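Local coordinates for protein serine-pyruvate aminotransferase (AgxT) (Sulfolobus solfataricus, PDB 3ZRQ) that probably transfers amino groups from serine or alanine to 2-oxo acids such as pyruvate and glyoxylate, using pyridoxal 5'-phosphate as cofactor, at residues V83-F88 against D112-G117; V161-S166 against V182-S187; H271-S276 against V344-A349; L4-G9 against V323-G328. All coordinates share one frame; numbering follows the deposited sequence.

Interaction 1. Residues V83-F88 against D112-G117; sequences VSNGVF and DYVKPG. With PMP (4'-deoxy-4'-aminopyridoxal-5'-phosphate), chain C.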
loop_
_atom_site.group_PDB
_atom_site.type_symbol
_atom_site.label_atom_id
_atom_site.label_comp_id
_atom_site.label_asym_id
_atom_site.label_seq_id
_atom_site.Cartn_x
_atom_site.Cartn_y
_atom_site.Cartn_z
ATOM N N VAL A 83 12.049 -8.418 -40.753
ATOM C CA VAL A 83 12.091 -9.882 -40.659
ATOM C C VAL A 83 11.013 -10.302 -39.669
ATOM O O VAL A 83 11.175 -10.134 -38.459
ATOM C CB VAL A 83 13.490 -10.341 -40.220
ATOM C CG1 VAL A 83 13.562 -11.865 -40.090
ATOM C CG2 VAL A 83 14.536 -9.837 -41.204
ATOM N N SER A 84 9.890 -10.764 -40.198
ATOM C CA SER A 84 8.709 -10.981 -39.382
ATOM C C SER A 84 8.330 -12.445 -39.242
ATOM O O SER A 84 8.020 -13.112 -40.242
ATOM C CB SER A 84 7.516 -10.272 -39.986
ATOM O OG SER A 84 6.332 -10.759 -39.383
ATOM N N ASN A 85 8.266 -12.892 -37.989
ATOM C CA ASN A 85 7.852 -14.249 -37.655
ATOM C C ASN A 85 6.398 -14.367 -37.247
ATOM O O ASN A 85 5.929 -15.463 -36.947
ATOM C CB ASN A 85 8.792 -14.831 -36.595
ATOM C CG ASN A 85 10.185 -14.940 -37.110
ATOM O OD1 ASN A 85 10.379 -15.223 -38.325
ATOM N ND2 ASN A 85 11.187 -14.696 -36.249
ATOM N N GLY A 86 5.674 -13.248 -37.236
ATOM C CA GLY A 86 4.261 -13.281 -36.924
ATOM C C GLY A 86 3.696 -11.904 -36.580
ATOM O O GLY A 86 4.172 -10.906 -37.099
ATOM N N VAL A 87 2.699 -11.876 -35.703
ATOM C CA VAL A 87 1.899 -10.665 -35.395
ATOM C C VAL A 87 2.739 -9.413 -35.094
ATOM O O VAL A 87 2.477 -8.322 -35.633
ATOM C CB VAL A 87 0.927 -10.957 -34.188
ATOM C CG1 VAL A 87 0.218 -9.692 -33.727
ATOM C CG2 VAL A 87 -0.085 -12.005 -34.574
ATOM N N PHE A 88 3.759 -9.567 -34.251
ATOM C CA PHE A 88 4.536 -8.403 -33.798
ATOM C C PHE A 88 5.643 -8.011 -34.739
ATOM O O PHE A 88 6.024 -6.846 -34.804
ATOM C CB PHE A 88 4.961 -8.557 -32.326
ATOM C CG PHE A 88 3.758 -8.586 -31.401
ATOM C CD1 PHE A 88 3.066 -7.401 -31.131
ATOM C CD2 PHE A 88 3.248 -9.793 -30.910
ATOM C CE1 PHE A 88 1.911 -7.410 -30.352
ATOM C CE2 PHE A 88 2.088 -9.822 -30.132
ATOM C CZ PHE A 88 1.424 -8.612 -29.843
ATOM N N ASP A 112 7.349 -20.924 -37.796
ATOM C CA ASP A 112 8.778 -21.122 -38.043
ATOM C C ASP A 112 9.479 -19.782 -37.848
ATOM O O ASP A 112 8.885 -18.867 -37.293
ATOM C CB ASP A 112 8.978 -21.653 -39.482
ATOM C CG ASP A 112 10.177 -22.571 -39.617
ATOM O OD1 ASP A 112 11.299 -22.251 -39.127
ATOM O OD2 ASP A 112 9.992 -23.642 -40.228
ATOM N N TYR A 113 10.742 -19.679 -38.257
ATOM C CA TYR A 113 11.504 -18.420 -38.192
ATOM C C TYR A 113 12.350 -18.220 -39.445
ATOM O O TYR A 113 12.734 -19.214 -40.101
ATOM C CB TYR A 113 12.386 -18.358 -36.951
ATOM C CG TYR A 113 13.538 -19.351 -36.890
ATOM C CD1 TYR A 113 13.342 -20.657 -36.417
ATOM C CD2 TYR A 113 14.823 -18.965 -37.253
ATOM C CE1 TYR A 113 14.416 -21.555 -36.325
ATOM C CE2 TYR A 113 15.893 -19.835 -37.183
ATOM C CZ TYR A 113 15.689 -21.128 -36.710
ATOM O OH TYR A 113 16.770 -21.968 -36.644
ATOM N N VAL A 114 12.656 -16.958 -39.768
ATOM C CA VAL A 114 13.473 -16.625 -40.951
ATOM C C VAL A 114 14.914 -16.923 -40.652
ATOM O O VAL A 114 15.467 -16.411 -39.684
ATOM C CB VAL A 114 13.333 -15.120 -41.378
ATOM C CG1 VAL A 114 14.148 -14.861 -42.651
ATOM C CG2 VAL A 114 11.845 -14.786 -41.618
ATOM N N LYS A 115 15.533 -17.767 -41.482
ATOM C CA LYS A 115 16.905 -18.194 -41.204
ATOM C C LYS A 115 17.867 -17.057 -41.442
ATOM O O LYS A 115 17.614 -16.236 -42.322
ATOM C CB LYS A 115 17.289 -19.392 -42.083
ATOM C CG LYS A 115 16.974 -20.717 -41.434
ATOM C CD LYS A 115 15.500 -21.014 -41.466
ATOM C CE LYS A 115 15.109 -21.985 -40.330
ATOM N NZ LYS A 115 13.629 -22.067 -40.234
ATOM N N PRO A 116 18.968 -17.006 -40.677
ATOM C CA PRO A 116 19.971 -15.964 -40.891
ATOM C C PRO A 116 20.472 -15.910 -42.351
ATOM O O PRO A 116 20.805 -14.823 -42.851
ATOM C CB PRO A 116 21.114 -16.379 -39.970
ATOM C CG PRO A 116 20.434 -17.129 -38.848
ATOM C CD PRO A 116 19.212 -17.773 -39.432
ATOM N N GLY A 117 20.524 -17.075 -43.005
ATOM C CA GLY A 117 20.910 -17.173 -44.411
ATOM C C GLY A 117 19.999 -16.416 -45.351
ATOM O O GLY A 117 20.479 -15.785 -46.292
HETATM N N1 PMP C . 6.414 -6.557 -29.599
HETATM C C2 PMP C . 6.091 -7.754 -29.036
HETATM C C2A PMP C . 7.004 -8.917 -29.316
HETATM C C3 PMP C . 5.043 -7.856 -28.117
HETATM O O3 PMP C . 4.850 -9.027 -27.459
HETATM C C4 PMP C . 4.224 -6.730 -27.930
HETATM C C4A PMP C . 2.898 -6.826 -27.228
HETATM N N4A PMP C . 3.041 -7.426 -25.967
HETATM C C5 PMP C . 4.562 -5.514 -28.546
HETATM C C6 PMP C . 5.658 -5.444 -29.392
HETATM C C5A PMP C . 3.787 -4.222 -28.314
HETATM O O4P PMP C . 3.979 -3.842 -26.955
HETATM P P PMP C . 2.875 -2.917 -26.231
HETATM O O1P PMP C . 1.566 -3.671 -26.135
HETATM O O2P PMP C . 2.696 -1.647 -27.044
HETATM O O3P PMP C . 3.462 -2.623 -24.876
HETATM O O HOH W 1 6.767 -17.881 -35.718
#

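Interaction 2. Residues V161-S166 against V182-S187; sequences VVDGVS and VYLTAS. With PMP (4'-deoxy-4'-aminopyridoxal-5'-phosphate), chain C.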
loop_
_atom_site.group_PDB
_atom_site.type_symbol
_atom_site.label_atom_id
_atom_site.label_comp_id
_atom_site.label_asym_id
_atom_site.label_seq_id
_atom_site.Cartn_x
_atom_site.Cartn_y
_atom_site.Cartn_z
ATOM N N VAL A 161 17.613 -2.743 -35.744
ATOM C CA VAL A 161 16.771 -2.616 -34.562
ATOM C C VAL A 161 16.165 -3.971 -34.180
ATOM O O VAL A 161 15.756 -4.775 -35.058
ATOM C CB VAL A 161 15.675 -1.513 -34.710
ATOM C CG1 VAL A 161 16.265 -0.214 -35.289
ATOM C CG2 VAL A 161 14.495 -1.987 -35.534
ATOM N N VAL A 162 16.130 -4.234 -32.865
ATOM C CA VAL A 162 15.542 -5.473 -32.362
ATOM C C VAL A 162 14.430 -5.162 -31.369
ATOM O O VAL A 162 14.643 -4.419 -30.391
ATOM C CB VAL A 162 16.595 -6.383 -31.677
ATOM C CG1 VAL A 162 15.945 -7.686 -31.157
ATOM C CG2 VAL A 162 17.756 -6.679 -32.640
ATOM N N ASP A 163 13.249 -5.688 -31.659
ATOM C CA ASP A 163 12.146 -5.669 -30.726
ATOM C C ASP A 163 12.397 -6.803 -29.704
ATOM O O ASP A 163 12.202 -7.997 -30.016
ATOM C CB ASP A 163 10.831 -5.815 -31.495
ATOM C CG ASP A 163 9.656 -6.162 -30.608
ATOM O OD1 ASP A 163 9.802 -6.246 -29.360
ATOM O OD2 ASP A 163 8.563 -6.382 -31.173
ATOM N N GLY A 164 12.897 -6.398 -28.526
ATOM C CA GLY A 164 13.060 -7.268 -27.351
ATOM C C GLY A 164 11.966 -7.151 -26.285
ATOM O O GLY A 164 12.213 -7.431 -25.105
ATOM N N VAL A 165 10.752 -6.772 -26.693
ATOM C CA VAL A 165 9.609 -6.661 -25.766
ATOM C C VAL A 165 9.355 -7.941 -24.930
ATOM O O VAL A 165 9.127 -7.843 -23.707
ATOM C CB VAL A 165 8.313 -6.179 -26.485
ATOM C CG1 VAL A 165 7.111 -6.328 -25.590
ATOM C CG2 VAL A 165 8.467 -4.683 -26.957
ATOM N N SER A 166 9.373 -9.121 -25.568
ATOM C CA SER A 166 9.229 -10.394 -24.842
ATOM C C SER A 166 10.560 -11.156 -24.657
ATOM O O SER A 166 10.580 -12.400 -24.523
ATOM C CB SER A 166 8.212 -11.300 -25.539
ATOM O OG SER A 166 6.906 -10.803 -25.430
ATOM N N VAL A 182 19.383 -0.057 -32.214
ATOM C CA VAL A 182 18.261 0.146 -31.275
ATOM C C VAL A 182 17.821 -1.208 -30.742
ATOM O O VAL A 182 17.375 -2.069 -31.505
ATOM C CB VAL A 182 17.047 0.865 -31.934
ATOM C CG1 VAL A 182 15.919 1.061 -30.936
ATOM C CG2 VAL A 182 17.455 2.217 -32.513
ATOM N N TYR A 183 17.937 -1.402 -29.430
ATOM C CA TYR A 183 17.343 -2.583 -28.782
ATOM C C TYR A 183 16.240 -2.019 -27.899
ATOM O O TYR A 183 16.485 -1.096 -27.103
ATOM C CB TYR A 183 18.382 -3.348 -27.932
ATOM C CG TYR A 183 18.303 -4.858 -28.079
ATOM C CD1 TYR A 183 17.164 -5.571 -27.676
ATOM C CD2 TYR A 183 19.350 -5.565 -28.647
ATOM C CE1 TYR A 183 17.087 -6.950 -27.826
ATOM C CE2 TYR A 183 19.294 -6.952 -28.809
ATOM C CZ TYR A 183 18.160 -7.640 -28.397
ATOM O OH TYR A 183 18.088 -9.005 -28.567
ATOM N N LEU A 184 15.017 -2.516 -28.058
ATOM C CA LEU A 184 13.912 -1.950 -27.287
ATOM C C LEU A 184 13.127 -3.021 -26.511
ATOM O O LEU A 184 13.204 -4.225 -26.814
ATOM C CB LEU A 184 12.976 -1.116 -28.193
ATOM C CG LEU A 184 12.244 -1.855 -29.326
ATOM C CD1 LEU A 184 10.880 -2.381 -28.838
ATOM C CD2 LEU A 184 12.040 -0.878 -30.511
ATOM N N THR A 185 12.375 -2.569 -25.513
ATOM C CA THR A 185 11.514 -3.449 -24.729
ATOM C C THR A 185 10.383 -2.618 -24.104
ATOM O O THR A 185 10.216 -1.410 -24.432
ATOM C CB THR A 185 12.342 -4.342 -23.694
ATOM O OG1 THR A 185 11.511 -5.356 -23.090
ATOM C CG2 THR A 185 12.996 -3.514 -22.598
ATOM N N ALA A 186 9.580 -3.264 -23.259
ATOM C CA ALA A 186 8.524 -2.587 -22.534
ATOM C C ALA A 186 8.717 -2.884 -21.051
ATOM O O ALA A 186 9.535 -3.761 -20.678
ATOM C CB ALA A 186 7.145 -3.057 -23.012
ATOM N N SER A 187 7.989 -2.155 -20.206
ATOM C CA SER A 187 8.087 -2.347 -18.765
ATOM C C SER A 187 7.368 -3.570 -18.176
ATOM O O SER A 187 7.735 -4.020 -17.083
ATOM C CB SER A 187 7.693 -1.069 -18.004
ATOM O OG SER A 187 6.388 -0.614 -18.340
HETATM N N1 PMP C . 6.414 -6.557 -29.599
HETATM C C2 PMP C . 6.091 -7.754 -29.036
HETATM C C2A PMP C . 7.004 -8.917 -29.316
HETATM C C3 PMP C . 5.043 -7.856 -28.117
HETATM O O3 PMP C . 4.850 -9.027 -27.459
HETATM C C4 PMP C . 4.224 -6.730 -27.930
HETATM C C4A PMP C . 2.898 -6.826 -27.228
HETATM N N4A PMP C . 3.041 -7.426 -25.967
HETATM C C5 PMP C . 4.562 -5.514 -28.546
HETATM C C6 PMP C . 5.658 -5.444 -29.392
HETATM C C5A PMP C . 3.787 -4.222 -28.314
HETATM O O4P PMP C . 3.979 -3.842 -26.955
HETATM P P PMP C . 2.875 -2.917 -26.231
HETATM O O1P PMP C . 1.566 -3.671 -26.135
HETATM O O2P PMP C . 2.696 -1.647 -27.044
HETATM O O3P PMP C . 3.462 -2.623 -24.876
#

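Interaction 3. Residues H271-S276 against V344-A349; sequences HTMVAS and VTPNDA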
loop_
_atom_site.group_PDB
_atom_site.type_symbol
_atom_site.label_atom_id
_atom_site.label_comp_id
_atom_site.label_asym_id
_atom_site.label_seq_id
_atom_site.Cartn_x
_atom_site.Cartn_y
_atom_site.Cartn_z
ATOM N N HIS A 271 14.822 -18.377 -16.055
ATOM C CA HIS A 271 13.859 -18.473 -17.161
ATOM C C HIS A 271 14.078 -19.739 -18.006
ATOM O O HIS A 271 13.128 -20.401 -18.399
ATOM C CB HIS A 271 13.912 -17.210 -18.042
ATOM C CG HIS A 271 13.232 -16.029 -17.435
ATOM N ND1 HIS A 271 13.830 -15.223 -16.497
ATOM C CD2 HIS A 271 11.984 -15.535 -17.609
ATOM C CE1 HIS A 271 13.000 -14.255 -16.150
ATOM N NE2 HIS A 271 11.874 -14.420 -16.813
ATOM N N THR A 272 15.334 -20.085 -18.272
ATOM C CA THR A 272 15.626 -21.305 -19.032
ATOM C C THR A 272 15.111 -22.565 -18.324
ATOM O O THR A 272 14.505 -23.435 -18.952
ATOM C CB THR A 272 17.126 -21.429 -19.305
ATOM O OG1 THR A 272 17.576 -20.259 -19.992
ATOM C CG2 THR A 272 17.446 -22.674 -20.159
ATOM N N MET A 273 15.335 -22.635 -17.011
ATOM C CA MET A 273 14.908 -23.773 -16.202
ATOM C C MET A 273 13.394 -23.893 -16.191
ATOM O O MET A 273 12.835 -24.949 -16.509
ATOM C CB MET A 273 15.426 -23.634 -14.763
ATOM C CG MET A 273 14.877 -24.705 -13.816
ATOM S SD MET A 273 15.039 -24.252 -12.087
ATOM C CE MET A 273 16.801 -23.931 -11.996
ATOM N N VAL A 274 12.729 -22.799 -15.832
ATOM C CA VAL A 274 11.285 -22.783 -15.751
ATOM C C VAL A 274 10.663 -23.142 -17.093
ATOM O O VAL A 274 9.764 -23.974 -17.160
ATOM C CB VAL A 274 10.750 -21.437 -15.190
ATOM C CG1 VAL A 274 9.223 -21.344 -15.350
ATOM C CG2 VAL A 274 11.145 -21.287 -13.703
ATOM N N ALA A 275 11.165 -22.548 -18.175
ATOM C CA ALA A 275 10.579 -22.834 -19.487
ATOM C C ALA A 275 10.801 -24.299 -19.909
ATOM O O ALA A 275 9.889 -24.915 -20.429
ATOM C CB ALA A 275 11.129 -21.854 -20.556
ATOM N N SER A 276 12.009 -24.837 -19.699
ATOM C CA SER A 276 12.296 -26.235 -20.025
ATOM C C SER A 276 11.410 -27.162 -19.206
ATOM O O SER A 276 10.854 -28.147 -19.731
ATOM C CB SER A 276 13.770 -26.578 -19.778
ATOM O OG SER A 276 14.626 -25.631 -20.371
ATOM N N VAL A 344 8.710 -15.320 -12.450
ATOM C CA VAL A 344 8.279 -16.714 -12.544
ATOM C C VAL A 344 9.245 -17.670 -11.804
ATOM O O VAL A 344 10.463 -17.495 -11.857
ATOM C CB VAL A 344 8.047 -17.116 -14.038
ATOM C CG1 VAL A 344 9.375 -17.233 -14.821
ATOM C CG2 VAL A 344 7.197 -18.382 -14.160
ATOM N N THR A 345 8.686 -18.648 -11.086
ATOM C CA THR A 345 9.472 -19.548 -10.222
ATOM C C THR A 345 9.231 -21.000 -10.579
ATOM O O THR A 345 8.276 -21.301 -11.278
ATOM C CB THR A 345 9.070 -19.393 -8.721
ATOM O OG1 THR A 345 7.717 -19.853 -8.543
ATOM C CG2 THR A 345 9.184 -17.952 -8.268
ATOM N N PRO A 346 10.089 -21.920 -10.086
ATOM C CA PRO A 346 9.798 -23.342 -10.280
ATOM C C PRO A 346 8.371 -23.735 -9.853
ATOM O O PRO A 346 7.711 -24.500 -10.551
ATOM C CB PRO A 346 10.835 -24.028 -9.382
ATOM C CG PRO A 346 11.993 -23.105 -9.401
ATOM C CD PRO A 346 11.361 -21.724 -9.358
ATOM N N ASN A 347 7.889 -23.186 -8.739
ATOM C CA ASN A 347 6.507 -23.427 -8.303
ATOM C C ASN A 347 5.435 -22.975 -9.276
ATOM O O ASN A 347 4.363 -23.575 -9.322
ATOM C CB ASN A 347 6.223 -22.815 -6.910
ATOM C CG ASN A 347 6.993 -23.502 -5.795
ATOM O OD1 ASN A 347 7.522 -24.605 -5.968
ATOM N ND2 ASN A 347 7.071 -22.841 -4.643
ATOM N N ASP A 348 5.689 -21.902 -10.031
ATOM C CA ASP A 348 4.715 -21.474 -11.048
ATOM C C ASP A 348 4.595 -22.520 -12.165
ATOM O O ASP A 348 3.509 -22.711 -12.726
ATOM C CB ASP A 348 5.087 -20.107 -11.638
ATOM C CG ASP A 348 5.003 -18.982 -10.617
ATOM O OD1 ASP A 348 3.966 -18.849 -9.931
ATOM O OD2 ASP A 348 5.974 -18.220 -10.495
ATOM N N ALA A 349 5.702 -23.200 -12.450
ATOM C CA ALA A 349 5.754 -24.239 -13.475
ATOM C C ALA A 349 4.900 -25.430 -13.055
ATOM O O ALA A 349 4.175 -26.003 -13.884
ATOM C CB ALA A 349 7.202 -24.675 -13.742
#

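Interaction 4. Residues L4-G9 against V323-G328; sequences LLLHVG and VEFAPG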
loop_
_atom_site.group_PDB
_atom_site.type_symbol
_atom_site.label_atom_id
_atom_site.label_comp_id
_atom_site.label_asym_id
_atom_site.label_seq_id
_atom_site.Cartn_x
_atom_site.Cartn_y
_atom_site.Cartn_z
ATOM N N LEU A 4 -3.308 -16.645 -10.436
ATOM C CA LEU A 4 -2.019 -16.402 -11.091
ATOM C C LEU A 4 -2.194 -15.732 -12.455
ATOM O O LEU A 4 -3.058 -16.138 -13.238
ATOM C CB LEU A 4 -1.273 -17.727 -11.296
ATOM C CG LEU A 4 -0.157 -18.097 -10.324
ATOM C CD1 LEU A 4 0.625 -19.278 -10.880
ATOM C CD2 LEU A 4 0.777 -16.909 -10.057
ATOM N N LEU A 5 -1.376 -14.716 -12.739
ATOM C CA LEU A 5 -1.365 -14.096 -14.078
ATOM C C LEU A 5 -0.171 -14.625 -14.891
ATOM O O LEU A 5 0.947 -14.112 -14.783
ATOM C CB LEU A 5 -1.398 -12.551 -14.014
ATOM C CG LEU A 5 -1.598 -11.728 -15.316
ATOM C CD1 LEU A 5 -2.969 -11.977 -15.993
ATOM C CD2 LEU A 5 -1.411 -10.229 -15.077
ATOM N N LEU A 6 -0.423 -15.687 -15.659
ATOM C CA LEU A 6 0.559 -16.263 -16.589
ATOM C C LEU A 6 0.168 -15.907 -18.028
ATOM O O LEU A 6 -0.059 -16.776 -18.896
ATOM C CB LEU A 6 0.712 -17.779 -16.383
ATOM C CG LEU A 6 1.281 -18.264 -15.027
ATOM C CD1 LEU A 6 1.422 -19.803 -14.993
ATOM C CD2 LEU A 6 2.596 -17.554 -14.568
ATOM N N HIS A 7 0.086 -14.591 -18.230
ATOM C CA HIS A 7 -0.306 -13.929 -19.473
ATOM C C HIS A 7 0.993 -13.378 -20.126
ATOM O O HIS A 7 2.114 -13.603 -19.636
ATOM C CB HIS A 7 -1.290 -12.781 -19.135
ATOM C CG HIS A 7 -2.246 -12.419 -20.236
ATOM N ND1 HIS A 7 -1.868 -11.687 -21.347
ATOM C CD2 HIS A 7 -3.577 -12.652 -20.374
ATOM C CE1 HIS A 7 -2.917 -11.515 -22.136
ATOM N NE2 HIS A 7 -3.968 -12.088 -21.568
ATOM N N VAL A 8 0.819 -12.630 -21.210
ATOM C CA VAL A 8 1.946 -12.122 -21.988
ATOM C C VAL A 8 2.473 -10.733 -21.558
ATOM O O VAL A 8 3.350 -10.174 -22.220
ATOM C CB VAL A 8 1.636 -12.185 -23.508
ATOM C CG1 VAL A 8 1.392 -13.637 -23.913
ATOM C CG2 VAL A 8 0.436 -11.286 -23.878
ATOM N N GLY A 9 1.947 -10.201 -20.451
ATOM C CA GLY A 9 2.386 -8.906 -19.900
ATOM C C GLY A 9 1.294 -7.840 -19.836
ATOM O O GLY A 9 0.665 -7.548 -20.849
ATOM N N VAL A 323 -5.638 -19.591 -12.599
ATOM C CA VAL A 323 -4.554 -19.154 -13.508
ATOM C C VAL A 323 -5.146 -18.514 -14.767
ATOM O O VAL A 323 -5.977 -19.120 -15.452
ATOM C CB VAL A 323 -3.580 -20.317 -13.905
ATOM C CG1 VAL A 323 -2.446 -19.819 -14.829
ATOM C CG2 VAL A 323 -2.996 -20.977 -12.671
ATOM N N GLU A 324 -4.730 -17.281 -15.056
ATOM C CA GLU A 324 -5.082 -16.628 -16.318
ATOM C C GLU A 324 -3.900 -16.783 -17.296
ATOM O O GLU A 324 -2.803 -16.263 -17.044
ATOM C CB GLU A 324 -5.442 -15.152 -16.077
ATOM C CG GLU A 324 -6.176 -14.456 -17.243
ATOM C CD GLU A 324 -6.332 -12.940 -17.038
ATOM O OE1 GLU A 324 -6.411 -12.484 -15.870
ATOM O OE2 GLU A 324 -6.365 -12.203 -18.052
ATOM N N PHE A 325 -4.131 -17.558 -18.367
ATOM C CA PHE A 325 -3.203 -17.736 -19.514
ATOM C C PHE A 325 -3.595 -16.734 -20.623
ATOM O O PHE A 325 -4.433 -15.865 -20.394
ATOM C CB PHE A 325 -3.317 -19.167 -20.069
ATOM C CG PHE A 325 -2.773 -20.251 -19.155
ATOM C CD1 PHE A 325 -1.429 -20.267 -18.783
ATOM C CD2 PHE A 325 -3.587 -21.279 -18.715
ATOM C CE1 PHE A 325 -0.916 -21.273 -17.953
ATOM C CE2 PHE A 325 -3.091 -22.296 -17.898
ATOM C CZ PHE A 325 -1.756 -22.297 -17.515
ATOM N N ALA A 326 -3.039 -16.869 -21.824
ATOM C CA ALA A 326 -3.392 -15.957 -22.933
ATOM C C ALA A 326 -3.997 -16.677 -24.139
ATOM O O ALA A 326 -3.680 -17.831 -24.382
ATOM C CB ALA A 326 -2.179 -15.128 -23.368
ATOM N N PRO A 327 -4.863 -15.985 -24.918
ATOM C CA PRO A 327 -5.417 -16.634 -26.099
ATOM C C PRO A 327 -4.390 -16.791 -27.216
ATOM O O PRO A 327 -3.381 -16.079 -27.247
ATOM C CB PRO A 327 -6.539 -15.675 -26.533
ATOM C CG PRO A 327 -6.075 -14.351 -26.075
ATOM C CD PRO A 327 -5.386 -14.613 -24.759
ATOM N N GLY A 328 -4.648 -17.748 -28.098
ATOM C CA GLY A 328 -3.814 -17.990 -29.257
ATOM C C GLY A 328 -4.369 -17.212 -30.430
ATOM O O GLY A 328 -5.529 -17.385 -30.791
#

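Interaction 1. Residues V83-F88 against D112-G117
With CG turned anti to its own carbonyl carbon (chi1 -63°), Asn-85 carries its amide onto the backbone of Tyr-113 and Val-114. There OD1 accepts a bent hydrogen bond from Val-114 N at 3.2 Å, the donor tilted 25° from the carbonyl plane. The amide runs beside the Tyr-113 side chain and stands nearly perpendicular to its ring, while ND2 bonds to Glu-144. One water donates to both Asn-85 O and Asp-112 O, a second bridge between the loops. Next to the Asn-85 bond, Val-83 CG1 packs on Val-114 CB at 3.5 Å. The two loops follow adjacent parallel strands, 79-83 and 102-106, at one edge of the large-domain sheet of this class-V aminotransferase, and each runs into a helix. Lys-115 NZ holds the second loop in shape with a 2.6 Å salt bridge to Asp-112 OD1 and a hydrogen bond to Tyr-113 O. In the first turn of helix 87-96, Phe-88 lays one ring face against the cofactor, with PMP C3 over its centre, 3.5 Å above the ring plane, and Val-87 CG1 covers the other face. With an alanine in place of Phe-88, the pyridine ring would probably lose the flat surface against this face, leaving a gap beside PMP C3 and C4.

Interaction 2. Residues V161-S166 against V182-S187
The Tyr-183 ring takes Val-162 CB over the centre of one face, 3.8 Å from the centroid in a CH-pi contact, and meets Gly-164 CA at its edge. Val-162 CG1 lies over the same face toward the rim, 3.5 Å from Tyr-183 CZ. A serine in place of Tyr-183 would probably leave this flank of Val-162 uncovered and a gap beside Gly-164. The pair projects from two parallel strands joined by Val-162 N to Val-182 O (2.8 Å) and Leu-184 N to Val-162 O (3.0 Å), both donors meeting the carbonyl almost end-on. Beyond Asp-163 the backbone leaves the strand and turns: Asp-163 OD1 accepts from Val-165 N at 2.9 Å, an Asx turn, and Thr-185 OG1 donates to Gly-164 O at 3.0 Å from above the carbonyl plane. The turn serves the active site. Asp-163 CG is anti to the backbone N (chi1 165°), which brings OD2 within 2.7 Å of PMP N1, the aspartate-pyridine pairing of fold-type I enzymes. Val-165 CG1 rests on the cofactor ring, 3.6 Å from PMP C3, and its CG2 touches Leu-184 CD1. Strand 157-163 runs between 128-134 and 182-186 in the large-domain sheet; over the face bearing Val-161, Asp-163 and Leu-184 lie Trp-92 of helix 87-96 and Met-67 of helix 63-69.

Interaction 3. Residues H271-S276 against V344-A349
Val-274 carries this contact, packing on Val-344, Thr-345 and Ala-349, its two methyl groups dividing the work. CG1, anti to the backbone N (chi1 170°), meets Val-344 CG2 tip to tip at 3.8 Å and also reaches Ala-349 CB at 4.2 Å. CG2 instead lies against backbone, 3.7 Å from Thr-345 C and close to the nitrogen of Pro-346. Val-344 CG1 turns partly toward His-271, touching CD2 at 4.2 Å as the two side chains pass at a slant. No hydrogen bond crosses between the segments; methyl groups pack on side chains and on backbone. The contact joins helix 264-284 to the start of helix 346-363, the latter covering one side of the small four-stranded sheet. That helix opens with a capping box: Thr-345 OG1 accepts from Asp-348 N at 3.2 Å, and Asp-348 OD2 accepts from Thr-345 N at 2.8 Å on the anti side of the carboxylate. The reciprocal pair probably steadies the turn from which Val-344 and Pro-346 meet Val-274. On the other helix, the His-271 ring is held at both nitrogens, ND1 bonding to Arg-267 O and NE2 to Gly-342 N, which fixes its rotation. Arg-270 NH1 bonds to Val-344 O, a polar link from helix 264-284 to the loop. Farther out, Leu-380 and Val-376 of helix 371-381 pack on Pro-346 and Ala-349, while Asn-347 packs on Ile-351 of the third subunit.

Interaction 4. Residues L4-G9 against V323-G328
Leu-4 and Leu-5 run parallel to Val-323 and Glu-324, paired by Glu-324 N to Leu-4 O (2.7 Å, almost straight) and a weak bond from Leu-6 N to Glu-324 O. The N-terminal strand thereby becomes an outer strand of the four-stranded mixed sheet that also holds 335-339 and 301-305, so that residues from both ends of the chain build one sheet. On the face of Leu-4 and Val-323, Leu-6 CD1 reaches Val-323 CG1 at 3.9 Å and Phe-325 CE1 at 4.0 Å. Val-323 CG1 in turn lies over the Phe-325 ring toward its rim. On the other face Leu-5 lies beside the extended Glu-324 side chain, pointing the same way, with Leu-5 CD1 3.5 Å from Glu-324 OE1. This buried carboxylate is gripped by Lys-3 in a salt bridge and by Ser-30 OG of the second subunit. The His-7 ring, its CG anti to the backbone N (chi1 -153°), is turned nearly perpendicular to the carboxylate, and Phe-28 of the second subunit meets it edge-to-face. His-7 CD2 comes within 3.3 Å of Phe-325 O. Ala-326 CB sits over the centre of one imidazole face, 3.9 Å from the centroid and only 7° off the ring normal, a CH-pi contact. The same methyl also touches Val-8 CG1, again at 3.9 Å.

Interactions 1 and 2 both touch the cofactor, their centres 16 Å apart, and grip its pyridine ring from opposite faces: Phe-88 on one, Val-165 on the other. Thr-243 and Tyr-240 of the second subunit also bond to the cofactor. Interaction 4 approaches the same site from the small-domain side, with the side chain of Val-8 about 5 Å from the bound PMP and about 4 Å from that of Thr-138, which binds it. Interaction 3 lies farther back, the side chain of His-271 being about 14 Å from PMP. It touches interaction 4 directly, with Asp-348 OD1 3.5 Å from Leu-4 CD1, so the capped helix start packs on the N-terminal strand.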